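Local coordinates for protein tyrosine recombinase XerH (Helicobacter pylori, PDB 5JK0) that cuts and rejoins DNA as a site-specific tyrosine recombinase that takes part in chromosome segregation, at residues L6-W19 against R91-I105. Residues are numbered along the deposited sequence; the frame is centred on the assembly and turned at random.
Sequences LEELKDPTENLLLW and RLITERLAFNSLKNI
Leu102 pushes its forked end against the first two turns of helix 12-30, overlapping Pro12, Asn15, Leu16 and Trp19. Its CA-CB bond already aims at the helix, and CG, anti to the carbonyl carbon (chi1 -75°), is carried over it. CD2 lies 3.5 Å from Pro12 O and near Leu16 CB. CD1 rests 3.8 Å from Asn15 CB, close to Trp19 CD1 and Leu6 O. The fork thus lets one apolar leucine touch two places at once. Trp19 NE1 gives an almost straight bond (176°) in the ring plane to Leu6 O, tying the preceding loop to the helix.

Beside this apolar patch, one carboxylate oxygen of Glu7 grips the start of the 102-104 turn. OE1 receives Ser101 OG at 2.6 Å and the longer bond from Leu102 N, both from the same face of its plane. Ser101 suits its place because its short hydroxyl also accepts from Lys103 N, forming an ST turn.

At the other end the Arg91 guanidinium lies flat between Leu92 CD2 and Pro12 CG, the latter 3.7 Å from Arg91 CZ. Its NH1 donates to Phe99 O at 2.9 Å and to Asn100 OD1, bonds that fix the plane's rotation and hold Phe99 and Asn100 close to Arg91. Pro12 offers a rigid apolar ring; proline has no N-H, and the first turn of a helix requires none for an i to i-4 bond. Asp11 caps the helix through a weak bond from Thr13 N. Leucine packing, the Glu7 clasp and the Pro12-Arg91 face contact join the opening helix to the 74-93/107-117 connection in the all-helical SAM-like N-terminal domain of this tyrosine recombinase.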
loop_
_atom_site.group_PDB
_atom_site.type_symbol
_atom_site.label_atom_id
_atom_site.label_comp_id
_atom_site.label_asym_id
_atom_site.label_seq_id
_atom_site.Cartn_x
_atom_site.Cartn_y
_atom_site.Cartn_z
ATOM N N LEU D 6 1.900 -18.477 -34.477
ATOM C CA LEU D 6 0.792 -17.940 -33.695
ATOM C C LEU D 6 -0.554 -18.371 -34.268
ATOM O O LEU D 6 -1.422 -18.862 -33.544
ATOM C CB LEU D 6 0.862 -16.414 -33.635
ATOM C CG LEU D 6 -0.236 -15.745 -32.802
ATOM C CD1 LEU D 6 -0.059 -16.069 -31.326
ATOM C CD2 LEU D 6 -0.258 -14.241 -33.026
ATOM N N GLU D 7 -0.717 -18.189 -35.574
ATOM C CA GLU D 7 -1.976 -18.490 -36.240
ATOM C C GLU D 7 -1.786 -19.533 -37.335
ATOM O O GLU D 7 -1.256 -19.232 -38.403
ATOM C CB GLU D 7 -2.583 -17.212 -36.821
ATOM C CG GLU D 7 -2.810 -16.119 -35.787
ATOM C CD GLU D 7 -3.261 -14.810 -36.406
ATOM O OE1 GLU D 7 -4.449 -14.455 -36.248
ATOM O OE2 GLU D 7 -2.426 -14.136 -37.048
ATOM N N GLU D 8 -2.221 -20.759 -37.061
ATOM C CA GLU D 8 -2.076 -21.857 -38.011
ATOM C C GLU D 8 -3.398 -22.206 -38.686
ATOM O O GLU D 8 -3.417 -22.880 -39.717
ATOM C CB GLU D 8 -1.508 -23.095 -37.313
ATOM C CG GLU D 8 -0.061 -22.955 -36.872
ATOM C CD GLU D 8 0.456 -24.198 -36.170
ATOM O OE1 GLU D 8 1.397 -24.830 -36.694
ATOM O OE2 GLU D 8 -0.078 -24.541 -35.094
ATOM N N LEU D 9 -4.499 -21.747 -38.102
ATOM C CA LEU D 9 -5.826 -22.053 -38.624
ATOM C C LEU D 9 -6.526 -20.801 -39.145
ATOM O O LEU D 9 -6.087 -19.681 -38.889
ATOM C CB LEU D 9 -6.682 -22.717 -37.544
ATOM C CG LEU D 9 -6.084 -23.949 -36.861
ATOM C CD1 LEU D 9 -6.993 -24.439 -35.745
ATOM C CD2 LEU D 9 -5.827 -25.054 -37.875
ATOM N N LYS D 10 -7.618 -20.999 -39.878
ATOM C CA LYS D 10 -8.407 -19.886 -40.389
ATOM C C LYS D 10 -9.372 -19.377 -39.323
ATOM O O LYS D 10 -9.782 -18.217 -39.343
ATOM C CB LYS D 10 -9.175 -20.299 -41.645
ATOM N N ASP D 11 -9.725 -20.256 -38.391
ATOM C CA ASP D 11 -10.627 -19.905 -37.301
ATOM C C ASP D 11 -9.829 -19.497 -36.066
ATOM O O ASP D 11 -9.156 -20.329 -35.456
ATOM C CB ASP D 11 -11.555 -21.080 -36.976
ATOM C CG ASP D 11 -12.767 -20.665 -36.157
ATOM O OD1 ASP D 11 -12.679 -19.678 -35.396
ATOM O OD2 ASP D 11 -13.814 -21.333 -36.276
ATOM N N PRO D 12 -9.907 -18.210 -35.692
ATOM C CA PRO D 12 -9.195 -17.685 -34.521
ATOM C C PRO D 12 -9.659 -18.339 -33.224
ATOM O O PRO D 12 -8.850 -18.556 -32.323
ATOM C CB PRO D 12 -9.542 -16.191 -34.538
ATOM C CG PRO D 12 -10.817 -16.108 -35.309
ATOM C CD PRO D 12 -10.718 -17.175 -36.355
ATOM N N THR D 13 -10.949 -18.650 -33.140
ATOM C CA THR D 13 -11.506 -19.317 -31.969
ATOM C C THR D 13 -10.895 -20.707 -31.803
ATOM O O THR D 13 -10.571 -21.125 -30.690
ATOM C CB THR D 13 -13.042 -19.435 -32.063
ATOM O OG1 THR D 13 -13.621 -18.126 -32.113
ATOM C CG2 THR D 13 -13.598 -20.180 -30.861
ATOM N N GLU D 14 -10.728 -21.412 -32.916
ATOM C CA GLU D 14 -10.118 -22.735 -32.898
ATOM C C GLU D 14 -8.627 -22.638 -32.588
ATOM O O GLU D 14 -8.055 -23.523 -31.950
ATOM C CB GLU D 14 -10.339 -23.449 -34.233
ATOM N N ASN D 15 -8.005 -21.555 -33.042
ATOM C CA ASN D 15 -6.589 -21.318 -32.787
ATOM C C ASN D 15 -6.331 -21.018 -31.313
ATOM O O ASN D 15 -5.285 -21.375 -30.769
ATOM C CB ASN D 15 -6.074 -20.168 -33.656
ATOM C CG ASN D 15 -4.884 -20.567 -34.504
ATOM O OD1 ASN D 15 -4.912 -20.446 -35.728
ATOM N ND2 ASN D 15 -3.829 -21.047 -33.856
ATOM N N LEU D 16 -7.292 -20.359 -30.672
ATOM C CA LEU D 16 -7.204 -20.071 -29.246
ATOM C C LEU D 16 -7.254 -21.363 -28.440
ATOM O O LEU D 16 -6.505 -21.532 -27.477
ATOM C CB LEU D 16 -8.329 -19.129 -28.812
ATOM C CG LEU D 16 -8.378 -18.773 -27.323
ATOM C CD1 LEU D 16 -7.096 -18.078 -26.886
ATOM C CD2 LEU D 16 -9.592 -17.908 -27.013
ATOM N N LEU D 17 -8.137 -22.274 -28.843
ATOM C CA LEU D 17 -8.241 -23.586 -28.213
ATOM C C LEU D 17 -6.932 -24.352 -28.318
ATOM O O LEU D 17 -6.567 -25.106 -27.417
ATOM C CB LEU D 17 -9.365 -24.406 -28.849
ATOM C CG LEU D 17 -10.743 -24.342 -28.191
ATOM C CD1 LEU D 17 -11.723 -25.246 -28.925
ATOM C CD2 LEU D 17 -10.652 -24.722 -26.722
ATOM N N LEU D 18 -6.239 -24.157 -29.433
ATOM C CA LEU D 18 -4.985 -24.847 -29.697
ATOM C C LEU D 18 -3.917 -24.448 -28.683
ATOM O O LEU D 18 -3.196 -25.298 -28.162
ATOM C CB LEU D 18 -4.508 -24.549 -31.119
ATOM C CG LEU D 18 -3.650 -25.612 -31.801
ATOM C CD1 LEU D 18 -4.415 -26.920 -31.904
ATOM C CD2 LEU D 18 -3.213 -25.136 -33.177
ATOM N N TRP D 19 -3.827 -23.151 -28.401
ATOM C CA TRP D 19 -2.835 -22.640 -27.459
ATOM C C TRP D 19 -3.197 -22.944 -26.007
ATOM O O TRP D 19 -2.317 -23.185 -25.182
ATOM C CB TRP D 19 -2.652 -21.131 -27.640
ATOM C CG TRP D 19 -1.817 -20.775 -28.829
ATOM C CD1 TRP D 19 -2.239 -20.182 -29.984
ATOM C CD2 TRP D 19 -0.412 -21.001 -28.984
ATOM N NE1 TRP D 19 -1.180 -20.018 -30.845
ATOM C CE2 TRP D 19 -0.048 -20.515 -30.255
ATOM C CE3 TRP D 19 0.576 -21.564 -28.170
ATOM C CZ2 TRP D 19 1.260 -20.575 -30.730
ATOM C CZ3 TRP D 19 1.875 -21.623 -28.644
ATOM C CH2 TRP D 19 2.204 -21.131 -29.912
ATOM N N ARG D 91 -16.024 -11.939 -30.122
ATOM C CA ARG D 91 -15.207 -11.518 -31.257
ATOM C C ARG D 91 -16.065 -11.108 -32.452
ATOM O O ARG D 91 -15.583 -10.445 -33.371
ATOM C CB ARG D 91 -14.241 -12.631 -31.677
ATOM C CG ARG D 91 -14.875 -13.707 -32.549
ATOM C CD ARG D 91 -13.827 -14.651 -33.120
ATOM N NE ARG D 91 -14.389 -15.536 -34.137
ATOM C CZ ARG D 91 -14.458 -15.238 -35.430
ATOM N NH1 ARG D 91 -14.000 -14.073 -35.869
ATOM N NH2 ARG D 91 -14.987 -16.100 -36.286
ATOM N N LEU D 92 -17.335 -11.499 -32.432
ATOM C CA LEU D 92 -18.233 -11.242 -33.550
ATOM C C LEU D 92 -19.106 -10.007 -33.345
ATOM O O LEU D 92 -19.557 -9.397 -34.313
ATOM C CB LEU D 92 -19.128 -12.459 -33.797
ATOM C CG LEU D 92 -18.437 -13.766 -34.194
ATOM C CD1 LEU D 92 -19.459 -14.880 -34.356
ATOM C CD2 LEU D 92 -17.634 -13.580 -35.472
ATOM N N ILE D 93 -19.351 -9.640 -32.089
ATOM C CA ILE D 93 -20.324 -8.588 -31.798
ATOM C C ILE D 93 -19.827 -7.492 -30.855
ATOM O O ILE D 93 -20.626 -6.700 -30.356
ATOM C CB ILE D 93 -21.613 -9.182 -31.189
ATOM C CG1 ILE D 93 -21.298 -9.920 -29.887
ATOM C CG2 ILE D 93 -22.306 -10.106 -32.183
ATOM C CD1 ILE D 93 -22.513 -10.540 -29.231
ATOM N N THR D 94 -18.522 -7.438 -30.609
ATOM C CA THR D 94 -17.969 -6.385 -29.760
ATOM C C THR D 94 -18.063 -5.034 -30.464
ATOM O O THR D 94 -18.484 -4.038 -29.874
ATOM C CB THR D 94 -16.503 -6.663 -29.377
ATOM O OG1 THR D 94 -16.434 -7.851 -28.580
ATOM C CG2 THR D 94 -15.930 -5.499 -28.582
ATOM N N GLU D 95 -17.672 -5.015 -31.734
ATOM C CA GLU D 95 -17.765 -3.815 -32.559
ATOM C C GLU D 95 -18.489 -4.142 -33.861
ATOM O O GLU D 95 -18.964 -5.264 -34.043
ATOM C CB GLU D 95 -16.373 -3.247 -32.842
ATOM C CG GLU D 95 -15.601 -2.855 -31.592
ATOM C CD GLU D 95 -14.171 -2.451 -31.889
ATOM O OE1 GLU D 95 -13.714 -2.674 -33.030
ATOM O OE2 GLU D 95 -13.506 -1.913 -30.981
ATOM N N ARG D 96 -18.580 -3.166 -34.761
ATOM C CA ARG D 96 -19.200 -3.403 -36.061
ATOM C C ARG D 96 -18.403 -4.441 -36.842
ATOM O O ARG D 96 -18.961 -5.409 -37.359
ATOM C CB ARG D 96 -19.306 -2.112 -36.874
ATOM C CG ARG D 96 -19.876 -2.338 -38.267
ATOM C CD ARG D 96 -19.730 -1.118 -39.159
ATOM N NE ARG D 96 -20.189 -1.399 -40.517
ATOM C CZ ARG D 96 -20.197 -0.511 -41.506
ATOM N NH1 ARG D 96 -19.770 0.727 -41.295
ATOM N NH2 ARG D 96 -20.632 -0.859 -42.710
ATOM N N LEU D 97 -17.094 -4.230 -36.924
ATOM C CA LEU D 97 -16.205 -5.188 -37.565
ATOM C C LEU D 97 -15.833 -6.282 -36.574
ATOM O O LEU D 97 -15.521 -6.003 -35.417
ATOM C CB LEU D 97 -14.944 -4.501 -38.100
ATOM C CG LEU D 97 -15.079 -3.565 -39.308
ATOM C CD1 LEU D 97 -15.964 -4.183 -40.382
ATOM C CD2 LEU D 97 -15.589 -2.186 -38.904
ATOM N N ALA D 98 -15.872 -7.528 -37.030
ATOM C CA ALA D 98 -15.569 -8.664 -36.169
ATOM C C ALA D 98 -14.067 -8.815 -35.958
ATOM O O ALA D 98 -13.268 -8.450 -36.822
ATOM C CB ALA D 98 -16.152 -9.940 -36.757
ATOM N N PHE D 99 -13.691 -9.349 -34.800
ATOM C CA PHE D 99 -12.297 -9.658 -34.515
ATOM C C PHE D 99 -11.935 -11.002 -35.132
ATOM O O PHE D 99 -12.300 -12.053 -34.605
ATOM C CB PHE D 99 -12.039 -9.677 -33.006
ATOM C CG PHE D 99 -12.247 -8.346 -32.338
ATOM C CD1 PHE D 99 -12.088 -7.165 -33.045
ATOM C CD2 PHE D 99 -12.601 -8.277 -31.000
ATOM C CE1 PHE D 99 -12.277 -5.942 -32.430
ATOM C CE2 PHE D 99 -12.792 -7.057 -30.380
ATOM C CZ PHE D 99 -12.630 -5.888 -31.096
ATOM N N ASN D 100 -11.216 -10.968 -36.249
ATOM C CA ASN D 100 -10.925 -12.182 -37.002
ATOM C C ASN D 100 -9.522 -12.738 -36.761
ATOM O O ASN D 100 -9.076 -13.631 -37.480
ATOM C CB ASN D 100 -11.122 -11.926 -38.498
ATOM C CG ASN D 100 -12.561 -11.604 -38.850
ATOM O OD1 ASN D 100 -13.494 -12.124 -38.239
ATOM N ND2 ASN D 100 -12.749 -10.740 -39.841
ATOM N N SER D 101 -8.835 -12.220 -35.749
ATOM C CA SER D 101 -7.464 -12.644 -35.476
ATOM C C SER D 101 -7.160 -12.718 -33.982
ATOM O O SER D 101 -7.773 -12.017 -33.177
ATOM C CB SER D 101 -6.476 -11.696 -36.159
ATOM O OG SER D 101 -5.140 -12.011 -35.805
ATOM N N LEU D 102 -6.205 -13.572 -33.622
ATOM C CA LEU D 102 -5.743 -13.672 -32.239
ATOM C C LEU D 102 -5.054 -12.384 -31.806
ATOM O O LEU D 102 -5.003 -12.066 -30.618
ATOM C CB LEU D 102 -4.786 -14.855 -32.066
ATOM C CG LEU D 102 -5.386 -16.263 -32.051
ATOM C CD1 LEU D 102 -4.293 -17.301 -31.852
ATOM C CD2 LEU D 102 -6.446 -16.383 -30.965
ATOM N N LYS D 103 -4.527 -11.648 -32.779
ATOM C CA LYS D 103 -3.831 -10.395 -32.506
ATOM C C LYS D 103 -4.789 -9.303 -32.031
ATOM O O LYS D 103 -4.355 -8.270 -31.519
ATOM C CB LYS D 103 -3.073 -9.926 -33.750
ATOM C CG LYS D 103 -1.951 -10.860 -34.178
ATOM C CD LYS D 103 -1.240 -10.342 -35.420
ATOM C CE LYS D 103 -0.109 -11.269 -35.839
ATOM N NZ LYS D 103 0.567 -10.803 -37.081
ATOM N N ASN D 104 -6.087 -9.536 -32.200
ATOM C CA ASN D 104 -7.099 -8.593 -31.734
ATOM C C ASN D 104 -7.267 -8.647 -30.219
ATOM O O ASN D 104 -7.846 -7.743 -29.615
ATOM C CB ASN D 104 -8.441 -8.860 -32.417
ATOM C CG ASN D 104 -8.402 -8.584 -33.907
ATOM O OD1 ASN D 104 -8.814 -9.414 -34.717
ATOM N ND2 ASN D 104 -7.904 -7.410 -34.276
ATOM N N ILE D 105 -6.758 -9.713 -29.610
ATOM C CA ILE D 105 -6.811 -9.862 -28.162
ATOM C C ILE D 105 -5.802 -8.939 -27.486
ATOM O O ILE D 105 -4.596 -9.072 -27.689
ATOM C CB ILE D 105 -6.532 -11.315 -27.730
ATOM C CG1 ILE D 105 -7.563 -12.264 -28.346
ATOM C CG2 ILE D 105 -6.536 -11.429 -26.212
ATOM C CD1 ILE D 105 -7.381 -13.712 -27.936
#